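Long-range contact in serpin-ZX (Arabidopsis thaliana, PDB 3LE2), which inhibits target proteases, among them metacaspase-9 and RD21A, by offering a reactive centre loop for cleavage and trapping the enzyme covalently, so limiting programmed cell death: residues A[39-51]-A[59-72]. Numbering follows the deposited sequence.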
loop_
_atom_site.group_PDB
_atom_site.type_symbol
_atom_site.label_atom_id
_atom_site.label_comp_id
_atom_site.label_asym_id
_atom_site.label_seq_id
_atom_site.Cartn_x
_atom_site.Cartn_y
_atom_site.Cartn_z
ATOM N N SER A 39 1.453 -4.025 4.467
ATOM C CA SER A 39 2.822 -4.191 4.961
ATOM C C SER A 39 3.048 -3.449 6.270
ATOM O O SER A 39 3.762 -3.928 7.157
ATOM C CB SER A 39 3.838 -3.685 3.933
ATOM O OG SER A 39 3.543 -4.208 2.658
ATOM N N ILE A 40 2.480 -2.259 6.383
ATOM C CA ILE A 40 2.628 -1.512 7.620
ATOM C C ILE A 40 1.997 -2.319 8.748
ATOM O O ILE A 40 2.567 -2.452 9.834
ATOM C CB ILE A 40 1.919 -0.146 7.557
ATOM C CG1 ILE A 40 2.508 0.725 6.444
ATOM C CG2 ILE A 40 2.034 0.565 8.909
ATOM C CD1 ILE A 40 3.902 1.161 6.735
ATOM N N ASN A 41 0.805 -2.844 8.482
ATOM C CA ASN A 41 0.040 -3.576 9.493
ATOM C C ASN A 41 0.688 -4.906 9.846
ATOM O O ASN A 41 0.540 -5.390 10.972
ATOM C CB ASN A 41 -1.424 -3.758 9.059
ATOM C CG ASN A 41 -2.205 -2.450 9.109
ATOM O OD1 ASN A 41 -1.710 -1.444 9.623
ATOM N ND2 ASN A 41 -3.422 -2.458 8.590
ATOM N N VAL A 42 1.419 -5.475 8.885
ATOM C CA VAL A 42 2.267 -6.648 9.138
ATOM C C VAL A 42 3.381 -6.338 10.154
ATOM O O VAL A 42 3.658 -7.137 11.043
ATOM C CB VAL A 42 2.910 -7.173 7.851
ATOM C CG1 VAL A 42 4.117 -8.050 8.182
ATOM C CG2 VAL A 42 1.895 -7.936 7.007
ATOM N N VAL A 43 4.010 -5.174 10.022
ATOM C CA VAL A 43 5.003 -4.748 11.006
ATOM C C VAL A 43 4.389 -4.537 12.398
ATOM O O VAL A 43 4.928 -5.013 13.407
ATOM C CB VAL A 43 5.729 -3.457 10.574
ATOM C CG1 VAL A 43 6.722 -3.043 11.640
ATOM C CG2 VAL A 43 6.443 -3.671 9.256
ATOM N N LEU A 44 3.268 -3.817 12.446
ATOM C CA LEU A 44 2.580 -3.548 13.708
ATOM C C LEU A 44 2.129 -4.843 14.397
ATOM O O LEU A 44 2.180 -4.942 15.623
ATOM C CB LEU A 44 1.412 -2.578 13.511
ATOM C CG LEU A 44 1.821 -1.172 13.057
ATOM C CD1 LEU A 44 0.604 -0.333 12.691
ATOM C CD2 LEU A 44 2.655 -0.459 14.129
ATOM N N SER A 45 1.721 -5.836 13.606
ATOM C CA SER A 45 1.407 -7.170 14.141
ATOM C C SER A 45 2.643 -7.843 14.767
ATOM O O SER A 45 2.557 -8.452 15.832
ATOM C CB SER A 45 0.826 -8.071 13.052
ATOM O OG SER A 45 -0.362 -7.524 12.504
ATOM N N ILE A 46 3.785 -7.734 14.096
ATOM C CA ILE A 46 5.048 -8.211 14.645
ATOM C C ILE A 46 5.398 -7.520 15.971
ATOM O O ILE A 46 5.838 -8.154 16.921
ATOM C CB ILE A 46 6.183 -8.031 13.625
ATOM C CG1 ILE A 46 5.949 -8.967 12.435
ATOM C CG2 ILE A 46 7.522 -8.324 14.267
ATOM C CD1 ILE A 46 6.888 -8.743 11.281
ATOM N N ILE A 47 5.171 -6.215 16.040
ATOM C CA ILE A 47 5.460 -5.463 17.251
ATOM C C ILE A 47 4.508 -5.821 18.387
ATOM O O ILE A 47 4.909 -5.931 19.546
ATOM C CB ILE A 47 5.367 -3.956 16.993
ATOM C CG1 ILE A 47 6.427 -3.535 15.977
ATOM C CG2 ILE A 47 5.500 -3.182 18.299
ATOM C CD1 ILE A 47 6.242 -2.129 15.453
ATOM N N ALA A 48 3.235 -5.987 18.057
ATOM C CA ALA A 48 2.267 -6.358 19.066
ATOM C C ALA A 48 2.709 -7.665 19.707
ATOM O O ALA A 48 2.622 -7.832 20.925
ATOM C CB ALA A 48 0.872 -6.494 18.454
ATOM N N ALA A 49 3.209 -8.576 18.877
ATOM C CA ALA A 49 3.549 -9.923 19.318
ATOM C C ALA A 49 4.713 -9.932 20.309
ATOM O O ALA A 49 4.856 -10.865 21.098
ATOM C CB ALA A 49 3.862 -10.801 18.119
ATOM N N GLY A 50 5.545 -8.898 20.262
ATOM C CA GLY A 50 6.681 -8.794 21.160
ATOM C C GLY A 50 6.413 -7.848 22.316
ATOM O O GLY A 50 7.326 -7.427 23.009
ATOM N N SER A 51 5.147 -7.509 22.523
ATOM C CA SER A 51 4.787 -6.540 23.549
ATOM C C SER A 51 3.715 -7.075 24.492
ATOM O O SER A 51 3.232 -8.207 24.348
ATOM C CB SER A 51 4.281 -5.253 22.902
ATOM O OG SER A 51 2.998 -5.456 22.344
ATOM N N ILE A 59 -2.041 -1.376 20.237
ATOM C CA ILE A 59 -1.812 -1.823 18.872
ATOM C C ILE A 59 -2.976 -2.712 18.444
ATOM O O ILE A 59 -3.497 -2.580 17.335
ATOM C CB ILE A 59 -0.460 -2.567 18.749
ATOM C CG1 ILE A 59 0.685 -1.663 19.207
ATOM C CG2 ILE A 59 -0.209 -3.042 17.322
ATOM C CD1 ILE A 59 1.997 -2.404 19.374
ATOM N N LEU A 60 -3.392 -3.604 19.339
ATOM C CA LEU A 60 -4.525 -4.484 19.064
ATOM C C LEU A 60 -5.747 -3.690 18.606
ATOM O O LEU A 60 -6.434 -4.084 17.664
ATOM C CB LEU A 60 -4.884 -5.321 20.296
ATOM C CG LEU A 60 -3.998 -6.528 20.577
ATOM C CD1 LEU A 60 -4.471 -7.255 21.824
ATOM C CD2 LEU A 60 -4.009 -7.451 19.377
ATOM N N SER A 61 -6.016 -2.576 19.280
ATOM C CA SER A 61 -7.177 -1.757 18.955
ATOM C C SER A 61 -6.957 -0.985 17.660
ATOM O O SER A 61 -7.904 -0.712 16.924
ATOM C CB SER A 61 -7.513 -0.801 20.104
ATOM O OG SER A 61 -7.854 -1.529 21.276
ATOM N N PHE A 62 -5.703 -0.645 17.374
ATOM C CA PHE A 62 -5.391 0.069 16.145
ATOM C C PHE A 62 -5.623 -0.832 14.939
ATOM O O PHE A 62 -6.018 -0.375 13.866
ATOM C CB PHE A 62 -3.945 0.563 16.163
ATOM C CG PHE A 62 -3.555 1.343 14.938
ATOM C CD1 PHE A 62 -3.732 2.721 14.889
ATOM C CD2 PHE A 62 -3.008 0.702 13.833
ATOM C CE1 PHE A 62 -3.369 3.450 13.754
ATOM C CE2 PHE A 62 -2.638 1.421 12.697
ATOM C CZ PHE A 62 -2.823 2.797 12.658
ATOM N N LEU A 63 -5.387 -2.123 15.135
ATOM C CA LEU A 63 -5.377 -3.072 14.037
ATOM C C LEU A 63 -6.690 -3.822 13.893
ATOM O O LEU A 63 -6.862 -4.588 12.942
ATOM C CB LEU A 63 -4.218 -4.058 14.225
ATOM C CG LEU A 63 -2.823 -3.478 13.986
ATOM C CD1 LEU A 63 -1.745 -4.507 14.340
ATOM C CD2 LEU A 63 -2.700 -2.990 12.534
ATOM N N LYS A 64 -7.594 -3.619 14.859
ATOM C CA LYS A 64 -8.985 -4.119 14.816
ATOM C C LYS A 64 -9.101 -5.625 15.001
ATOM O O LYS A 64 -9.944 -6.272 14.382
ATOM C CB LYS A 64 -9.700 -3.704 13.520
ATOM C CG LYS A 64 -9.534 -2.227 13.140
ATOM C CD LYS A 64 -10.024 -1.289 14.245
ATOM C CE LYS A 64 -9.742 0.165 13.869
ATOM N NZ LYS A 64 -10.041 1.138 14.950
ATOM N N PHE A 65 -8.238 -6.181 15.839
ATOM C CA PHE A 65 -8.295 -7.596 16.174
ATOM C C PHE A 65 -8.132 -7.681 17.670
ATOM O O PHE A 65 -7.490 -6.821 18.271
ATOM C CB PHE A 65 -7.171 -8.379 15.481
ATOM C CG PHE A 65 -7.410 -8.628 14.014
ATOM C CD1 PHE A 65 -8.037 -9.795 13.583
ATOM C CD2 PHE A 65 -7.008 -7.707 13.066
ATOM C CE1 PHE A 65 -8.257 -10.036 12.227
ATOM C CE2 PHE A 65 -7.224 -7.946 11.712
ATOM C CZ PHE A 65 -7.849 -9.108 11.294
ATOM N N SER A 66 -8.703 -8.720 18.268
ATOM C CA SER A 66 -8.772 -8.824 19.724
ATOM C C SER A 66 -7.519 -9.387 20.394
ATOM O O SER A 66 -7.221 -9.034 21.534
ATOM C CB SER A 66 -10.002 -9.631 20.148
ATOM O OG SER A 66 -11.175 -8.845 20.047
ATOM N N SER A 67 -6.790 -10.259 19.700
ATOM C CA SER A 67 -5.594 -10.868 20.289
ATOM C C SER A 67 -4.421 -10.963 19.321
ATOM O O SER A 67 -4.590 -10.891 18.098
ATOM C CB SER A 67 -5.904 -12.266 20.838
ATOM O OG SER A 67 -6.058 -13.212 19.790
ATOM N N THR A 68 -3.229 -11.137 19.888
ATOM C CA THR A 68 -2.030 -11.367 19.097
ATOM C C THR A 68 -2.166 -12.633 18.257
ATOM O O THR A 68 -1.612 -12.723 17.161
ATOM C CB THR A 68 -0.786 -11.488 19.989
ATOM O OG1 THR A 68 -1.119 -12.236 21.163
ATOM C CG2 THR A 68 -0.295 -10.116 20.402
ATOM N N ASP A 69 -2.897 -13.614 18.778
ATOM C CA ASP A 69 -3.155 -14.834 18.023
ATOM C C ASP A 69 -3.968 -14.548 16.765
ATOM O O ASP A 69 -3.677 -15.078 15.694
ATOM C CB ASP A 69 -3.865 -15.867 18.894
ATOM C CG ASP A 69 -2.907 -16.611 19.808
ATOM O OD1 ASP A 69 -1.696 -16.289 19.802
ATOM O OD2 ASP A 69 -3.366 -17.523 20.530
ATOM N N GLN A 70 -4.990 -13.711 16.901
ATOM C CA GLN A 70 -5.793 -13.313 15.760
ATOM C C GLN A 70 -4.914 -12.599 14.740
ATOM O O GLN A 70 -4.963 -12.908 13.550
ATOM C CB GLN A 70 -6.954 -12.408 16.183
ATOM C CG GLN A 70 -8.156 -13.122 16.802
ATOM C CD GLN A 70 -9.388 -12.218 16.857
ATOM O OE1 GLN A 70 -9.744 -11.697 17.919
ATOM N NE2 GLN A 70 -10.035 -12.016 15.701
ATOM N N LEU A 71 -4.101 -11.649 15.196
ATOM C CA LEU A 71 -3.211 -10.968 14.267
ATOM C C LEU A 71 -2.336 -11.967 13.546
ATOM O O LEU A 71 -2.294 -11.975 12.312
ATOM C CB LEU A 71 -2.339 -9.949 14.973
ATOM C CG LEU A 71 -3.042 -8.665 15.374
ATOM C CD1 LEU A 71 -2.092 -7.788 16.210
ATOM C CD2 LEU A 71 -3.550 -7.941 14.133
ATOM N N ASN A 72 -1.643 -12.805 14.320
ATOM C CA ASN A 72 -0.683 -13.767 13.773
ATOM C C ASN A 72 -1.275 -14.584 12.625
ATOM O O ASN A 72 -0.656 -14.729 11.571
ATOM C CB ASN A 72 -0.149 -14.700 14.873
ATOM C CG ASN A 72 0.756 -13.981 15.872
ATOM O OD1 ASN A 72 1.263 -12.884 15.607
ATOM N ND2 ASN A 72 0.970 -14.607 17.028
HETATM O O HOH W 1 -2.050 -9.459 10.879
#
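A48 sets its methyl group against both I59 and L71, with CB 3.8 Å from I59 CG2 and 3.9 Å from L71 CD1. The helical runs 59-63 and 68-72 lie roughly antiparallel to helix 39-49, at 153° and 144°, with axes about 10 Å away. The short side chains of S45, A48 and A49 let the backbones draw close: the CA atoms of A49 and T68 are 5.8 Å apart.

The tight part is mostly apolar and centres on I59: CG2, anti to the backbone N, sits by L44 O and A48 CB, while CD1 meets I47 CG2 at 3.7 Å, the two side chains crossing at about a right angle. L63 forks likewise, CD1 lying against L44 CB and the backbone N of S45, CD2 against the amide end of N41 (OD1 at 3.4 Å). L44 CD1 comes obliquely onto F62 CE2, 3.7 Å away. N41 and T68, both partly exposed, form the margin, T68 with CG2 beside A48 O.

S45 brings polarity into this buried seam. Its OG donates to N41 O, 2.8 Å away, from the opposite face of that carbonyl to S45 N. The same OG touches L71 CD2 and accepts from a water that also donates to L71 O, bridging the helices. Looser contacts lie toward the partly exposed ends: N41 OD1 stands at the F62 ring edge, and A49 CB only grazes N72 OD1, which is hydrogen-bonded to Y120.

This antiparallel helix packing ties helix 37-49 to helices 54-63 and 68-83, which follow it in the serpin chain, away from the reactive centre loop; S39, V43 and I47 rest on strand 167-176, helix 110-119 borders I46, A49 and N72, and helix 5-25 meets N41, K64 and F65.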